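Local coordinates for pili retraction protein PilT (Thermus thermophilus, PDB 5FL3) that probably binds and hydrolyses ATP as a secretion-type ATPase that powers the retraction of pili, and holds ADP in this structure, at residues V288-V300 against Y323-L335. Residues are numbered along the deposited sequence; the frame is centred on the assembly and turned at random.
Sequences VLALEILIATPYV and YGMRTFDQHLVEL
The guanidinium of Arg-326 lies between Ile-293 CD1 on one face and the imidazole of His-331 on the other, and its edge is turned to the backbone of Leu-291. NE reaches Leu-291 O at 2.9 Å with a nearly straight N-H (169°), in the guanidinium plane but above the carbonyl plane. Arg-326 NH2 sits over the centre of one imidazole face, Leu-335 CG over the opposite face toward the rim. A chi1 of -169° swings the His-331 ring out to the strand, its edge along Leu-289 O and Ala-290 CA; ND1 accepts from Leu-291 N at 3.1 Å, the donor tilted out of the ring plane. Phe-328 has Ala-290 CB over one face and Glu-292 N at its edge; at the far end Thr-297 CG2 stands 3.7 Å from the Tyr-323 ring centroid, a CH-pi contact. A leucine in place of Arg-326 would probably leave Leu-291 O without its side-chain donor and the imidazole without its flat cover.

These groups flank a short antiparallel pairing in which Ile-293 N donates to Arg-326 O at 3.1 Å. Alongside, the anti lone pair of Glu-292 OE1 takes Phe-328 N at 2.8 Å, in the first turn of a helix opened by the Thr-327/Gln-330 capping box.

Strand 287-295 ends the mixed sheet of the P-loop ATPase core, paired with strand 270-280; Leu-289 touches ADP. Helix 313-318 packs against both segments; helix 353-361 covers Gln-330, Leu-332 and Val-333.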
ATOM      1  N   VAL A 288      13.915  -4.639   2.717  1.00 45.42           N
ATOM      2  CA  VAL A 288      13.456  -5.968   2.344  1.00 42.45           C
ATOM      3  C   VAL A 288      12.083  -6.218   2.990  1.00 43.34           C
ATOM      4  O   VAL A 288      11.772  -5.656   4.055  1.00 40.43           O
ATOM      5  CB  VAL A 288      14.504  -7.036   2.764  1.00 39.79           C
ATOM      6  CG1 VAL A 288      14.810  -6.920   4.238  1.00 44.12           C
ATOM      7  CG2 VAL A 288      14.051  -8.431   2.413  1.00 37.94           C
ATOM      8  N   LEU A 289      11.252  -7.023   2.331  1.00 38.47           N
ATOM      9  CA  LEU A 289       9.899  -7.251   2.803  1.00 35.40           C
ATOM     10  C   LEU A 289       9.809  -8.450   3.744  1.00 39.13           C
ATOM     11  O   LEU A 289      10.224  -9.566   3.415  1.00 41.64           O
ATOM     12  CB  LEU A 289       8.946  -7.433   1.614  1.00 35.24           C
ATOM     13  CG  LEU A 289       7.459  -7.704   1.904  1.00 34.37           C
ATOM     14  CD1 LEU A 289       6.825  -6.594   2.721  1.00 34.14           C
ATOM     15  CD2 LEU A 289       6.683  -7.891   0.607  1.00 37.52           C
ATOM     16  N   ALA A 290       9.276  -8.194   4.929  1.00 35.73           N
ATOM     17  CA  ALA A 290       8.860  -9.235   5.845  1.00 38.51           C
ATOM     18  C   ALA A 290       7.381  -9.444   5.600  1.00 42.12           C
ATOM     19  O   ALA A 290       6.611  -8.485   5.660  1.00 40.85           O
ATOM     20  CB  ALA A 290       9.123  -8.841   7.281  1.00 37.47           C
ATOM     21  N   LEU A 291       6.983 -10.686   5.339  1.00 41.42           N
ATOM     22  CA  LEU A 291       5.645 -10.962   4.835  1.00 42.44           C
ATOM     23  C   LEU A 291       5.018 -12.175   5.511  1.00 44.75           C
ATOM     24  O   LEU A 291       5.633 -13.255   5.583  1.00 42.00           O
ATOM     25  CB  LEU A 291       5.704 -11.157   3.321  1.00 38.90           C
ATOM     26  CG  LEU A 291       4.417 -11.602   2.653  1.00 41.73           C
ATOM     27  CD1 LEU A 291       3.323 -10.559   2.871  1.00 42.01           C
ATOM     28  CD2 LEU A 291       4.645 -11.831   1.177  1.00 41.69           C
ATOM     29  N   GLU A 292       3.817 -11.967   6.050  1.00 41.17           N
ATOM     30  CA  GLU A 292       3.007 -13.045   6.618  1.00 43.29           C
ATOM     31  C   GLU A 292       1.808 -13.312   5.706  1.00 42.03           C
ATOM     32  O   GLU A 292       1.114 -12.372   5.312  1.00 36.51           O
ATOM     33  CB  GLU A 292       2.542 -12.691   8.021  1.00 37.09           C
ATOM     34  CG  GLU A 292       1.589 -13.672   8.634  1.00 39.15           C
ATOM     35  CD  GLU A 292       1.322 -13.327  10.084  1.00 46.21           C
ATOM     36  OE1 GLU A 292       2.310 -13.206  10.832  1.00 51.84           O
ATOM     37  OE2 GLU A 292       0.145 -13.168  10.484  1.00 48.10           O
ATOM     38  N   ILE A 293       1.569 -14.587   5.385  1.00 39.74           N
ATOM     39  CA  ILE A 293       0.486 -14.990   4.483  1.00 38.18           C
ATOM     40  C   ILE A 293      -0.537 -15.893   5.153  1.00 43.82           C
ATOM     41  O   ILE A 293      -0.214 -17.007   5.563  1.00 43.60           O
ATOM     42  CB  ILE A 293       1.039 -15.719   3.248  1.00 40.17           C
ATOM     43  CG1 ILE A 293       2.134 -14.873   2.594  1.00 41.69           C
ATOM     44  CG2 ILE A 293      -0.048 -16.042   2.251  1.00 40.25           C
ATOM     45  CD1 ILE A 293       2.820 -15.542   1.437  1.00 43.93           C
ATOM     46  N   LEU A 294      -1.774 -15.402   5.266  1.00 42.99           N
ATOM     47  CA  LEU A 294      -2.906 -16.253   5.619  1.00 39.25           C
ATOM     48  C   LEU A 294      -3.731 -16.549   4.381  1.00 39.89           C
ATOM     49  O   LEU A 294      -4.268 -15.639   3.762  1.00 45.90           O
ATOM     50  CB  LEU A 294      -3.778 -15.599   6.687  1.00 41.08           C
ATOM     51  CG  LEU A 294      -5.090 -16.327   6.987  1.00 41.60           C
ATOM     52  CD1 LEU A 294      -4.803 -17.773   7.311  1.00 49.39           C
ATOM     53  CD2 LEU A 294      -5.840 -15.688   8.133  1.00 41.48           C
ATOM     54  N   ILE A 295      -3.816 -17.811   3.992  1.00 41.93           N
ATOM     55  CA  ILE A 295      -4.669 -18.179   2.873  1.00 40.76           C
ATOM     56  C   ILE A 295      -5.929 -18.826   3.407  1.00 45.40           C
ATOM     57  O   ILE A 295      -5.870 -19.731   4.237  1.00 48.21           O
ATOM     58  CB  ILE A 295      -3.972 -19.124   1.900  1.00 43.15           C
ATOM     59  CG1 ILE A 295      -2.744 -18.448   1.290  1.00 42.74           C
ATOM     60  CG2 ILE A 295      -4.923 -19.533   0.796  1.00 41.71           C
ATOM     61  CD1 ILE A 295      -3.068 -17.398   0.285  1.00 37.64           C
ATOM     62  N   ALA A 296      -7.077 -18.354   2.933  1.00 45.48           N
ATOM     63  CA  ALA A 296      -8.357 -18.827   3.429  1.00 47.14           C
ATOM     64  C   ALA A 296      -8.760 -20.184   2.828  1.00 51.74           C
ATOM     65  O   ALA A 296      -9.703 -20.287   2.041  1.00 52.41           O
ATOM     66  CB  ALA A 296      -9.432 -17.787   3.165  1.00 45.67           C
ATOM     67  N   THR A 297      -8.033 -21.225   3.220  1.00 52.63           N
ATOM     68  CA  THR A 297      -8.403 -22.604   2.932  1.00 48.52           C
ATOM     69  C   THR A 297      -9.739 -22.946   3.621  1.00 51.81           C
ATOM     70  O   THR A 297     -10.222 -22.172   4.466  1.00 50.37           O
ATOM     71  CB  THR A 297      -7.308 -23.560   3.406  1.00 43.29           C
ATOM     72  OG1 THR A 297      -7.229 -23.515   4.831  1.00 44.44           O
ATOM     73  CG2 THR A 297      -5.965 -23.151   2.825  1.00 49.43           C
ATOM     74  N   PRO A 298     -10.358 -24.083   3.246  1.00 47.71           N
ATOM     75  CA  PRO A 298     -11.558 -24.526   3.963  1.00 44.34           C
ATOM     76  C   PRO A 298     -11.343 -24.626   5.466  1.00 49.03           C
ATOM     77  O   PRO A 298     -12.199 -24.192   6.251  1.00 51.74           O
ATOM     78  CB  PRO A 298     -11.833 -25.896   3.353  1.00 42.69           C
ATOM     79  CG  PRO A 298     -11.347 -25.767   1.928  1.00 39.13           C
ATOM     80  CD  PRO A 298     -10.147 -24.853   2.000  1.00 50.11           C
ATOM     81  N   TYR A 299     -10.199 -25.169   5.868  1.00 48.77           N
ATOM     82  CA  TYR A 299      -9.914 -25.312   7.287  1.00 48.93           C
ATOM     83  C   TYR A 299      -9.799 -23.930   7.940  1.00 50.87           C
ATOM     84  O   TYR A 299     -10.370 -23.700   9.002  1.00 52.55           O
ATOM     85  CB  TYR A 299      -8.646 -26.152   7.508  1.00 45.67           C
ATOM     86  CG  TYR A 299      -8.214 -26.218   8.961  1.00 53.13           C
ATOM     87  CD1 TYR A 299      -8.839 -27.075   9.869  1.00 57.71           C
ATOM     88  CD2 TYR A 299      -7.180 -25.419   9.423  1.00 54.78           C
ATOM     89  CE1 TYR A 299      -8.438 -27.121  11.207  1.00 57.93           C
ATOM     90  CE2 TYR A 299      -6.770 -25.457  10.739  1.00 59.67           C
ATOM     91  CZ  TYR A 299      -7.397 -26.299  11.632  1.00 65.97           C
ATOM     92  OH  TYR A 299      -6.959 -26.292  12.942  1.00 65.14           O
ATOM     93  N   VAL A 300      -9.089 -23.005   7.294  1.00 50.65           N
ATOM     94  CA  VAL A 300      -8.912 -21.661   7.846  1.00 47.84           C
ATOM     95  C   VAL A 300     -10.262 -20.964   8.010  1.00 51.80           C
ATOM     96  O   VAL A 300     -10.472 -20.193   8.949  1.00 51.72           O
ATOM     97  CB  VAL A 300      -7.987 -20.805   6.954  1.00 49.05           C
ATOM     98  CG1 VAL A 300      -8.016 -19.334   7.376  1.00 45.01           C
ATOM     99  CG2 VAL A 300      -6.573 -21.340   7.002  1.00 47.33           C
ATOM    100  N   TYR A 323       0.443 -23.792   0.812  1.00 60.61           N
ATOM    101  CA  TYR A 323      -0.559 -22.853   0.288  1.00 58.63           C
ATOM    102  C   TYR A 323      -0.225 -21.389  -0.121  1.00 56.95           C
ATOM    103  O   TYR A 323      -1.150 -20.685  -0.547  1.00 60.44           O
ATOM    104  CB  TYR A 323      -1.709 -22.780   1.290  1.00 55.19           C
ATOM    105  CG  TYR A 323      -2.455 -24.078   1.444  1.00 56.20           C
ATOM    106  CD1 TYR A 323      -3.172 -24.617   0.385  1.00 57.36           C
ATOM    107  CD2 TYR A 323      -2.459 -24.757   2.651  1.00 57.25           C
ATOM    108  CE1 TYR A 323      -3.868 -25.804   0.527  1.00 57.74           C
ATOM    109  CE2 TYR A 323      -3.156 -25.942   2.802  1.00 53.41           C
ATOM    110  CZ  TYR A 323      -3.855 -26.459   1.739  1.00 57.85           C
ATOM    111  OH  TYR A 323      -4.545 -27.639   1.890  1.00 67.54           O
ATOM    112  N   GLY A 324       0.994 -20.865   0.026  1.00 52.11           N
ATOM    113  CA  GLY A 324       2.009 -21.279   0.953  1.00 47.69           C
ATOM    114  C   GLY A 324       2.001 -20.208   2.028  1.00 53.15           C
ATOM    115  O   GLY A 324       2.473 -19.068   1.829  1.00 42.04           O
ATOM    116  N   MET A 325       1.422 -20.573   3.166  1.00 47.97           N
ATOM    117  CA  MET A 325       1.347 -19.684   4.312  1.00 47.98           C
ATOM    118  C   MET A 325       2.650 -19.668   5.102  1.00 49.70           C
ATOM    119  O   MET A 325       3.556 -20.466   4.840  1.00 51.17           O
ATOM    120  CB  MET A 325       0.182 -20.095   5.223  1.00 47.55           C
ATOM    121  CG  MET A 325      -1.202 -19.948   4.582  1.00 43.29           C
ATOM    122  SD  MET A 325      -2.528 -20.426   5.711  1.00 48.50           S
ATOM    123  CE  MET A 325      -3.082 -21.938   4.937  1.00 51.77           C
ATOM    124  N   ARG A 326       2.714 -18.756   6.072  1.00 49.59           N
ATOM    125  CA  ARG A 326       3.857 -18.567   6.963  1.00 49.61           C
ATOM    126  C   ARG A 326       3.543 -17.375   7.865  1.00 49.65           C
ATOM    127  O   ARG A 326       2.803 -16.470   7.465  1.00 46.77           O
ATOM    128  CB  ARG A 326       5.140 -18.300   6.182  1.00 46.22           C
ATOM    129  CG  ARG A 326       5.137 -16.934   5.560  1.00 47.40           C
ATOM    130  CD  ARG A 326       5.672 -16.918   4.174  1.00 46.21           C
ATOM    131  NE  ARG A 326       6.039 -15.564   3.805  1.00 44.44           N
ATOM    132  CZ  ARG A 326       6.690 -15.253   2.696  1.00 48.08           C
ATOM    133  NH1 ARG A 326       7.044 -16.216   1.853  1.00 51.64           N
ATOM    134  NH2 ARG A 326       6.995 -13.985   2.438  1.00 47.82           N
ATOM    135  N   THR A 327       4.097 -17.366   9.072  1.00 49.53           N
ATOM    136  CA  THR A 327       3.915 -16.239   9.974  1.00 46.18           C
ATOM    137  C   THR A 327       5.040 -15.236   9.771  1.00 48.06           C
ATOM    138  O   THR A 327       6.024 -15.535   9.081  1.00 49.08           O
ATOM    139  CB  THR A 327       3.888 -16.681  11.448  1.00 49.34           C
ATOM    140  OG1 THR A 327       5.128 -17.309  11.784  1.00 49.59           O
ATOM    141  CG2 THR A 327       2.762 -17.652  11.690  1.00 51.36           C
ATOM    142  N   PHE A 328       4.899 -14.051  10.358  1.00 46.17           N
ATOM    143  CA  PHE A 328       6.009 -13.110  10.376  1.00 53.60           C
ATOM    144  C   PHE A 328       7.250 -13.718  11.012  1.00 51.15           C
ATOM    145  O   PHE A 328       8.343 -13.603  10.454  1.00 47.90           O
ATOM    146  CB  PHE A 328       5.656 -11.827  11.120  1.00 51.19           C
ATOM    147  CG  PHE A 328       5.474 -10.657  10.225  1.00 53.09           C
ATOM    148  CD1 PHE A 328       5.116 -10.840   8.903  1.00 57.02           C
ATOM    149  CD2 PHE A 328       5.711  -9.377  10.677  1.00 61.37           C
ATOM    150  CE1 PHE A 328       4.948  -9.779   8.059  1.00 55.77           C
ATOM    151  CE2 PHE A 328       5.550  -8.310   9.821  1.00 60.36           C
ATOM    152  CZ  PHE A 328       5.154  -8.490   8.522  1.00 52.53           C
ATOM    153  N   ASP A 329       7.076 -14.348  12.177  1.00 51.38           N
ATOM    154  CA  ASP A 329       8.212 -14.853  12.930  1.00 48.71           C
ATOM    155  C   ASP A 329       8.900 -15.938  12.124  1.00 52.20           C
ATOM    156  O   ASP A 329      10.114 -16.100  12.221  1.00 52.38           O
ATOM    157  CB  ASP A 329       7.789 -15.374  14.303  1.00 53.77           C
ATOM    158  CG  ASP A 329       7.349 -14.257  15.243  1.00 57.19           C
ATOM    159  OD1 ASP A 329       7.556 -13.079  14.873  1.00 51.06           O
ATOM    160  OD2 ASP A 329       6.828 -14.567  16.350  1.00 58.32           O
ATOM    161  N   GLN A 330       8.137 -16.655  11.301  1.00 51.21           N
ATOM    162  CA  GLN A 330       8.727 -17.644  10.394  1.00 49.37           C
ATOM    163  C   GLN A 330       9.521 -16.991   9.275  1.00 46.62           C
ATOM    164  O   GLN A 330      10.626 -17.414   8.971  1.00 51.53           O
ATOM    165  CB  GLN A 330       7.658 -18.553   9.782  1.00 48.44           C
ATOM    166  CG  GLN A 330       7.165 -19.656  10.694  1.00 48.19           C
ATOM    167  CD  GLN A 330       6.045 -20.451  10.060  1.00 55.72           C
ATOM    168  OE1 GLN A 330       5.041 -19.888   9.630  1.00 56.37           O
ATOM    169  NE2 GLN A 330       6.216 -21.766   9.985  1.00 55.83           N
ATOM    170  N   HIS A 331       8.971 -15.961   8.654  1.00 49.69           N
ATOM    171  CA  HIS A 331       9.661 -15.363   7.523  1.00 49.14           C
ATOM    172  C   HIS A 331      10.910 -14.635   7.992  1.00 48.54           C
ATOM    173  O   HIS A 331      11.877 -14.536   7.240  1.00 50.90           O
ATOM    174  CB  HIS A 331       8.744 -14.412   6.750  1.00 44.56           C
ATOM    175  CG  HIS A 331       9.306 -13.975   5.433  1.00 46.32           C
ATOM    176  ND1 HIS A 331       9.299 -12.660   5.015  1.00 45.46           N
ATOM    177  CD2 HIS A 331       9.900 -14.678   4.438  1.00 50.66           C
ATOM    178  CE1 HIS A 331       9.864 -12.574   3.824  1.00 47.33           C
ATOM    179  NE2 HIS A 331      10.237 -13.785   3.449  1.00 47.54           N
ATOM    180  N   LEU A 332      10.889 -14.142   9.232  1.00 47.77           N
ATOM    181  CA  LEU A 332      12.004 -13.360   9.787  1.00 48.68           C
ATOM    182  C   LEU A 332      13.239 -14.228  10.001  1.00 53.69           C
ATOM    183  O   LEU A 332      14.346 -13.856   9.603  1.00 48.84           O
ATOM    184  CB  LEU A 332      11.608 -12.699  11.103  1.00 44.82           C
ATOM    185  CG  LEU A 332      10.753 -11.434  11.000  1.00 50.29           C
ATOM    186  CD1 LEU A 332      10.252 -11.009  12.375  1.00 50.68           C
ATOM    187  CD2 LEU A 332      11.508 -10.285  10.316  1.00 46.13           C
ATOM    188  N   VAL A 333      13.035 -15.376  10.647  1.00 53.60           N
ATOM    189  CA  VAL A 333      14.032 -16.438  10.709  1.00 53.87           C
ATOM    190  C   VAL A 333      14.676 -16.652   9.337  1.00 54.90           C
ATOM    191  O   VAL A 333      15.902 -16.585   9.192  1.00 53.11           O
ATOM    192  CB  VAL A 333      13.405 -17.762  11.200  1.00 51.09           C
ATOM    193  CG1 VAL A 333      14.208 -18.943  10.719  1.00 51.73           C
ATOM    194  CG2 VAL A 333      13.275 -17.764  12.720  1.00 54.33           C
ATOM    195  N   GLU A 334      13.834 -16.868   8.330  1.00 53.39           N
ATOM    196  CA  GLU A 334      14.287 -17.112   6.967  1.00 54.34           C
ATOM    197  C   GLU A 334      15.083 -15.930   6.406  1.00 53.15           C
ATOM    198  O   GLU A 334      16.046 -16.114   5.670  1.00 56.95           O
ATOM    199  CB  GLU A 334      13.081 -17.431   6.075  1.00 51.34           C
ATOM    200  CG  GLU A 334      13.430 -17.790   4.646  1.00 59.34           C
ATOM    201  CD  GLU A 334      12.217 -18.222   3.830  1.00 73.36           C
ATOM    202  OE1 GLU A 334      11.114 -18.386   4.413  1.00 69.47           O
ATOM    203  OE2 GLU A 334      12.368 -18.394   2.597  1.00 78.47           O
ATOM    204  N   LEU A 335      14.683 -14.714   6.759  1.00 53.67           N
ATOM    205  CA  LEU A 335      15.392 -13.520   6.298  1.00 54.67           C
ATOM    206  C   LEU A 335      16.713 -13.346   7.043  1.00 52.45           C
ATOM    207  O   LEU A 335      17.731 -12.998   6.437  1.00 52.78           O
ATOM    208  CB  LEU A 335      14.514 -12.261   6.452  1.00 47.18           C
ATOM    209  CG  LEU A 335      13.387 -12.126   5.415  1.00 50.60           C
ATOM    210  CD1 LEU A 335      12.300 -11.169   5.880  1.00 40.45           C
ATOM    211  CD2 LEU A 335      13.942 -11.704   4.047  1.00 43.85           C
TER